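Local structure of protein YchN (Escherichia coli, 1JX7) at residues Q53-E57 against G58-Q62; L101-L104 against A105-L109. The protein is of unknown function but assembles into a homohexamer, a dimer of trimers, and belongs to the DsrE/DsrF-like family. All coordinates share one frame; numbering follows the deposited sequence.

Interaction 1. Residues Q53-E57 against G58-Q62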
ATOM      1  N   GLN A  53      10.265   1.292 -22.254  1.00 32.64           N
ATOM      2  CA  GLN A  53      10.374   0.450 -21.078  1.00 32.54           C
ATOM      3  C   GLN A  53      11.164  -0.787 -21.466  1.00 33.46           C
ATOM      4  O   GLN A  53      10.833  -1.476 -22.435  1.00 35.33           O
ATOM      5  CB  GLN A  53       8.980   0.055 -20.569  1.00 14.41           C
ATOM      6  CG  GLN A  53       8.149   1.258 -20.166  1.00 12.44           C
ATOM      7  CD  GLN A  53       6.755   0.898 -19.694  1.00 13.38           C
ATOM      8  OE1 GLN A  53       6.581   0.068 -18.801  1.00 13.70           O
ATOM      9  NE2 GLN A  53       5.754   1.543 -20.289  1.00 13.76           N
ATOM     10  N   LYS A  54      12.232  -1.056 -20.717  1.00 13.13           N
ATOM     11  CA  LYS A  54      13.050  -2.214 -21.014  1.00 13.55           C
ATOM     12  C   LYS A  54      13.647  -2.816 -19.765  1.00 13.75           C
ATOM     13  O   LYS A  54      14.820  -2.610 -19.455  1.00 12.90           O
ATOM     14  CB  LYS A  54      14.138  -1.837 -22.030  1.00 36.25           C
ATOM     15  CG  LYS A  54      14.732  -0.455 -21.843  1.00 39.04           C
ATOM     16  CD  LYS A  54      15.838  -0.430 -20.793  1.00 42.56           C
ATOM     17  CE  LYS A  54      17.035  -1.319 -21.194  1.00 41.95           C
ATOM     18  NZ  LYS A  54      18.158  -1.307 -20.200  1.00 39.33           N
ATOM     19  N   PRO A  55      12.836  -3.563 -19.005  1.00 25.87           N
ATOM     20  CA  PRO A  55      13.280  -4.203 -17.768  1.00 26.32           C
ATOM     21  C   PRO A  55      13.984  -5.502 -18.124  1.00 28.10           C
ATOM     22  O   PRO A  55      13.518  -6.226 -18.993  1.00 30.14           O
ATOM     23  CB  PRO A  55      11.980  -4.442 -17.022  1.00 16.43           C
ATOM     24  CG  PRO A  55      11.044  -4.790 -18.143  1.00 17.32           C
ATOM     25  CD  PRO A  55      11.395  -3.775 -19.219  1.00 16.30           C
ATOM     26  N   GLY A  56      15.104  -5.788 -17.469  1.00 27.64           N
ATOM     27  CA  GLY A  56      15.817  -7.015 -17.765  1.00 29.02           C
ATOM     28  C   GLY A  56      15.208  -8.170 -17.010  1.00 30.69           C
ATOM     29  O   GLY A  56      15.527  -9.339 -17.236  1.00 30.30           O
ATOM     30  N   GLU A  57      14.294  -7.838 -16.118  1.00 45.83           N
ATOM     31  CA  GLU A  57      13.647  -8.832 -15.287  1.00 47.01           C
ATOM     32  C   GLU A  57      12.435  -9.513 -15.921  1.00 44.85           C
ATOM     33  O   GLU A  57      12.493  -9.964 -17.057  1.00 48.50           O
ATOM     34  CB  GLU A  57      13.260  -8.193 -13.957  1.00 76.57           C
ATOM     35  CG  GLU A  57      12.916  -9.173 -12.860  1.00 77.92           C
ATOM     36  CD  GLU A  57      12.212  -8.490 -11.714  1.00 79.00           C
ATOM     37  OE1 GLU A  57      12.821  -7.584 -11.104  1.00 79.06           O
ATOM     38  OE2 GLU A  57      11.052  -8.856 -11.437  1.00 79.15           O
ATOM     39  N   GLY A  58      11.336  -9.554 -15.173  1.00 19.06           N
ATOM     40  CA  GLY A  58      10.120 -10.226 -15.593  1.00 15.55           C
ATOM     41  C   GLY A  58       9.193  -9.669 -16.655  1.00 14.11           C
ATOM     42  O   GLY A  58       9.535  -9.627 -17.833  1.00 13.51           O
ATOM     43  N   TYR A  59       7.996  -9.266 -16.255  1.00 26.12           N
ATOM     44  CA  TYR A  59       7.055  -8.759 -17.234  1.00 25.47           C
ATOM     45  C   TYR A  59       7.379  -7.376 -17.782  1.00 24.97           C
ATOM     46  O   TYR A  59       8.173  -6.621 -17.200  1.00 24.03           O
ATOM     47  CB  TYR A  59       5.612  -8.814 -16.693  1.00 20.08           C
ATOM     48  CG  TYR A  59       5.323  -7.984 -15.460  1.00 21.13           C
ATOM     49  CD1 TYR A  59       5.267  -6.593 -15.524  1.00 19.78           C
ATOM     50  CD2 TYR A  59       5.084  -8.599 -14.229  1.00 21.19           C
ATOM     51  CE1 TYR A  59       4.975  -5.836 -14.387  1.00 20.66           C
ATOM     52  CE2 TYR A  59       4.793  -7.861 -13.095  1.00 20.20           C
ATOM     53  CZ  TYR A  59       4.742  -6.482 -13.178  1.00 20.61           C
ATOM     54  OH  TYR A  59       4.457  -5.761 -12.045  1.00 21.40           O
ATOM     55  N   ASN A  60       6.779  -7.059 -18.921  1.00 21.31           N
ATOM     56  CA  ASN A  60       6.990  -5.784 -19.571  1.00 21.70           C
ATOM     57  C   ASN A  60       5.654  -5.107 -19.864  1.00 20.69           C
ATOM     58  O   ASN A  60       4.977  -5.417 -20.845  1.00 22.65           O
ATOM     59  CB  ASN A  60       7.767  -5.978 -20.863  1.00 24.27           C
ATOM     60  CG  ASN A  60       8.202  -4.676 -21.473  1.00 26.71           C
ATOM     61  OD1 ASN A  60       9.266  -4.153 -21.157  1.00 29.12           O
ATOM     62  ND2 ASN A  60       7.362  -4.126 -22.340  1.00 28.47           N
ATOM     63  N   ILE A  61       5.291  -4.177 -18.991  1.00  9.21           N
ATOM     64  CA  ILE A  61       4.052  -3.446 -19.094  1.00  8.63           C
ATOM     65  C   ILE A  61       3.873  -2.761 -20.438  1.00  9.79           C
ATOM     66  O   ILE A  61       2.746  -2.651 -20.956  1.00  8.63           O
ATOM     67  CB  ILE A  61       3.981  -2.471 -17.942  1.00  8.63           C
ATOM     68  CG1 ILE A  61       3.673  -3.270 -16.671  1.00  8.63           C
ATOM     69  CG2 ILE A  61       2.958  -1.392 -18.195  1.00  8.63           C
ATOM     70  CD1 ILE A  61       4.124  -2.609 -15.406  1.00 10.42           C
ATOM     71  N   GLN A  62       4.976  -2.324 -21.032  1.00 23.62           N
ATOM     72  CA  GLN A  62       4.879  -1.661 -22.323  1.00 25.07           C
ATOM     73  C   GLN A  62       4.273  -2.610 -23.339  1.00 25.29           C
ATOM     74  O   GLN A  62       3.341  -2.249 -24.050  1.00 25.01           O
ATOM     75  CB  GLN A  62       6.258  -1.234 -22.785  1.00 30.89           C
ATOM     76  CG  GLN A  62       6.250   0.100 -23.460  1.00 33.94           C
ATOM     77  CD  GLN A  62       7.260   0.196 -24.562  1.00 35.70           C
ATOM     78  OE1 GLN A  62       7.038  -0.307 -25.658  1.00 36.39           O
ATOM     79  NE2 GLN A  62       8.388   0.835 -24.280  1.00 37.60           N
TER
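The side chain of Q53 reaches Q62 and I61 because CG lies anti to the carbonyl carbon (chi1 -61°) and the chain stays extended beyond it (chi2 178°), carrying the amide to the start of the following helix. Its aliphatic part runs over that of Q62, with Q53 CB 3.7 Å from Q62 CB. Further out, Q53 NE2 comes to 3.5 Å from Q62 CG, so the amide end rests on methylene groups while the two amide planes stand 67° apart. The other corner of the group, Q53 OE1, faces the branch point of the preceding residue's side chain, 3.7 Å from I61 CB. These contacts only pack against the amide; its polar atoms are fixed by bonds elsewhere. NE2 donates to the carbonyls of A48 and L50, and OE1 pairs with Y13 OH, which also takes the I61 backbone N-H, tying glutamine and helix start to one tyrosine.

Farther round the bend, the P55 ring on the first limb points toward the second, P55 CG lying 3.5 Å from Y59 O and P55 CD 4.0 Å from N60 CG. The Y59 ring leaves the turn, stacks on F19 and touches E57 of a neighbouring subunit. With Q53 CA 6.0 Å from Q62 CA, the chain doubles back tightly, the antiparallel limbs being joined by side-chain packing. The arrangement is a compact reversing loop leading into helix 61-70 of a parallel alpha/beta fold, with N60 at the helix's N-cap position.

Interaction 2. Residues L101-L104 against A105-L109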
ATOM      1  N   LEU A 101     -11.088  12.987 -16.468  1.00 24.88           N
ATOM      2  CA  LEU A 101     -12.000  12.452 -15.468  1.00 24.27           C
ATOM      3  C   LEU A 101     -13.411  12.437 -16.031  1.00 24.24           C
ATOM      4  O   LEU A 101     -14.158  11.481 -15.837  1.00 24.66           O
ATOM      5  CB  LEU A 101     -11.988  13.308 -14.203  1.00 22.71           C
ATOM      6  CG  LEU A 101     -13.035  12.914 -13.164  1.00 22.66           C
ATOM      7  CD1 LEU A 101     -12.669  11.574 -12.539  1.00 21.91           C
ATOM      8  CD2 LEU A 101     -13.122  13.997 -12.105  1.00 24.16           C
ATOM      9  N   VAL A 102     -13.760  13.522 -16.722  1.00 16.55           N
ATOM     10  CA  VAL A 102     -15.073  13.679 -17.339  1.00 15.55           C
ATOM     11  C   VAL A 102     -15.370  12.478 -18.216  1.00 15.99           C
ATOM     12  O   VAL A 102     -16.503  12.031 -18.285  1.00 14.34           O
ATOM     13  CB  VAL A 102     -15.138  14.980 -18.203  1.00 22.01           C
ATOM     14  CG1 VAL A 102     -16.363  14.953 -19.124  1.00 20.81           C
ATOM     15  CG2 VAL A 102     -15.199  16.194 -17.309  1.00 20.29           C
ATOM     16  N   GLU A 103     -14.347  11.969 -18.887  1.00 24.74           N
ATOM     17  CA  GLU A 103     -14.501  10.813 -19.764  1.00 26.79           C
ATOM     18  C   GLU A 103     -14.713   9.547 -18.944  1.00 27.15           C
ATOM     19  O   GLU A 103     -15.620   8.757 -19.232  1.00 27.73           O
ATOM     20  CB  GLU A 103     -13.280  10.662 -20.673  1.00 40.62           C
ATOM     21  CG  GLU A 103     -13.367   9.498 -21.646  1.00 44.38           C
ATOM     22  CD  GLU A 103     -12.204   9.459 -22.622  1.00 48.72           C
ATOM     23  OE1 GLU A 103     -11.047   9.663 -22.185  1.00 50.69           O
ATOM     24  OE2 GLU A 103     -12.437   9.214 -23.826  1.00 50.78           O
ATOM     25  N   LEU A 104     -13.890   9.345 -17.918  1.00 18.94           N
ATOM     26  CA  LEU A 104     -14.025   8.168 -17.070  1.00 19.87           C
ATOM     27  C   LEU A 104     -15.447   8.200 -16.539  1.00 20.10           C
ATOM     28  O   LEU A 104     -16.151   7.187 -16.544  1.00 19.52           O
ATOM     29  CB  LEU A 104     -13.053   8.218 -15.902  1.00 26.84           C
ATOM     30  CG  LEU A 104     -12.626   6.876 -15.300  1.00 26.47           C
ATOM     31  CD1 LEU A 104     -12.169   7.140 -13.884  1.00 25.52           C
ATOM     32  CD2 LEU A 104     -13.767   5.857 -15.298  1.00 25.05           C
ATOM     33  N   ALA A 105     -15.849   9.377 -16.073  1.00 44.79           N
ATOM     34  CA  ALA A 105     -17.191   9.601 -15.558  1.00 46.93           C
ATOM     35  C   ALA A 105     -18.037   9.807 -16.793  1.00 47.80           C
ATOM     36  O   ALA A 105     -18.381  10.932 -17.138  1.00 51.11           O
ATOM     37  CB  ALA A 105     -17.220  10.844 -14.695  1.00 28.02           C
ATOM     38  N   GLN A 106     -18.352   8.706 -17.464  1.00 38.06           N
ATOM     39  CA  GLN A 106     -19.134   8.714 -18.692  1.00 37.13           C
ATOM     40  C   GLN A 106     -19.027   7.279 -19.179  1.00 35.37           C
ATOM     41  O   GLN A 106     -20.024   6.620 -19.445  1.00 35.83           O
ATOM     42  CB  GLN A 106     -18.508   9.669 -19.709  1.00 35.71           C
ATOM     43  CG  GLN A 106     -19.247   9.751 -21.032  1.00 39.49           C
ATOM     44  CD  GLN A 106     -18.473  10.529 -22.083  1.00 41.39           C
ATOM     45  OE1 GLN A 106     -18.185  11.718 -21.909  1.00 41.79           O
ATOM     46  NE2 GLN A 106     -18.120   9.861 -23.184  1.00 40.44           N
ATOM     47  N   TRP A 107     -17.783   6.812 -19.289  1.00 20.44           N
ATOM     48  CA  TRP A 107     -17.520   5.433 -19.670  1.00 19.22           C
ATOM     49  C   TRP A 107     -18.205   4.583 -18.598  1.00 18.97           C
ATOM     50  O   TRP A 107     -18.805   3.550 -18.894  1.00 19.72           O
ATOM     51  CB  TRP A 107     -16.028   5.153 -19.619  1.00 24.46           C
ATOM     52  CG  TRP A 107     -15.269   5.534 -20.840  1.00 24.75           C
ATOM     53  CD1 TRP A 107     -15.717   6.262 -21.900  1.00 23.69           C
ATOM     54  CD2 TRP A 107     -13.901   5.213 -21.115  1.00 25.02           C
ATOM     55  NE1 TRP A 107     -14.709   6.433 -22.813  1.00 23.11           N
ATOM     56  CE2 TRP A 107     -13.577   5.808 -22.352  1.00 24.34           C
ATOM     57  CE3 TRP A 107     -12.908   4.514 -20.424  1.00 25.58           C
ATOM     58  CZ2 TRP A 107     -12.312   5.696 -22.928  1.00 23.69           C
ATOM     59  CZ3 TRP A 107     -11.639   4.406 -20.989  1.00 25.44           C
ATOM     60  CH2 TRP A 107     -11.357   5.003 -22.228  1.00 24.84           C
ATOM     61  N   THR A 108     -18.096   5.047 -17.354  1.00 12.59           N
ATOM     62  CA  THR A 108     -18.671   4.380 -16.192  1.00 11.60           C
ATOM     63  C   THR A 108     -20.184   4.297 -16.286  1.00 11.77           C
ATOM     64  O   THR A 108     -20.783   3.257 -16.032  1.00  9.49           O
ATOM     65  CB  THR A 108     -18.327   5.138 -14.895  1.00 17.10           C
ATOM     66  OG1 THR A 108     -16.913   5.140 -14.691  1.00 19.05           O
ATOM     67  CG2 THR A 108     -18.993   4.481 -13.721  1.00 17.05           C
ATOM     68  N   LEU A 109     -20.801   5.423 -16.643  1.00 36.01           N
ATOM     69  CA  LEU A 109     -22.251   5.506 -16.765  1.00 36.92           C
ATOM     70  C   LEU A 109     -22.815   4.665 -17.914  1.00 37.87           C
ATOM     71  O   LEU A 109     -23.937   4.163 -17.829  1.00 37.34           O
ATOM     72  CB  LEU A 109     -22.671   6.968 -16.927  1.00 10.40           C
ATOM     73  CG  LEU A 109     -22.804   7.775 -15.626  1.00  8.63           C
ATOM     74  CD1 LEU A 109     -23.040   9.244 -15.956  1.00  8.63           C
ATOM     75  CD2 LEU A 109     -23.950   7.229 -14.791  1.00  8.63           C
TER
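L101 and A105 close the first turn shared by these segments in the short helix 101-107, which lies against a parallel beta sheet: A105 N donates to L101 O at 2.7 Å, the i to i+4 bond of an alpha helix. The next residue breaks the pattern. V102 O meets the CB of Q106, whose N-H has turned elsewhere.

E103 restores the pattern, its carbonyl taking W107 N at 2.9 Å. Its side chain illustrates how an acidic residue can serve as packing. E103 CG stands anti to its own backbone N (chi1 -179°), which sets it over one face of the indole, toward the rim, 3.9 Å from the centroid of the W107 five-membered ring in a CH-pi contact. The carboxylate lies out past the CZ2-CE2-NE1 border of the indole, E103 OE2 3.6 Å from W107 CZ2, with its plane tilted 45° to the ring. The same tryptophan packs on K76 and F40 of the sheet and forms a cation-pi pair with R38. An alanine in place of W107 would probably leave the E103 methylene and the R38 charge without their aromatic partner and open a gap between helix and sheet.

At L104 the backbone oxygen does several jobs. A weak bond from Q106 N, 2.8 Å from L104 O, closes an inverse gamma turn centred on A105, and this is where the Q106 N-H has gone. T108 N donates to L104 O at 3.0 Å in the regular helical manner. The T108 hydroxyl adds a second grip from the same residue: T108 OG1 sits 2.9 Å from L104 O, 42° above the carbonyl plane.

How the interactions relate
Interaction 1 comes first along the chain and is complete before interaction 2 begins. They lie on opposite sides of the chain's centre, with contact centres 30 Å apart and nearest atoms about 16 Å apart, so neither touches the other. What they share is the five-stranded parallel sheet: residues 53-62 belong to the connection from strand 36-41 through helix 61-70 to strand 75-78, whereas residues 101-109 belong to that from strand 96-99 to strand 113-116, the outermost strands of the sheet within this chain. Both also meet neighbouring copies, residues 53-62 facing two subunits and residues 101-109 another. Local structure in separate connections thus contributes to different interfaces of the hexamer.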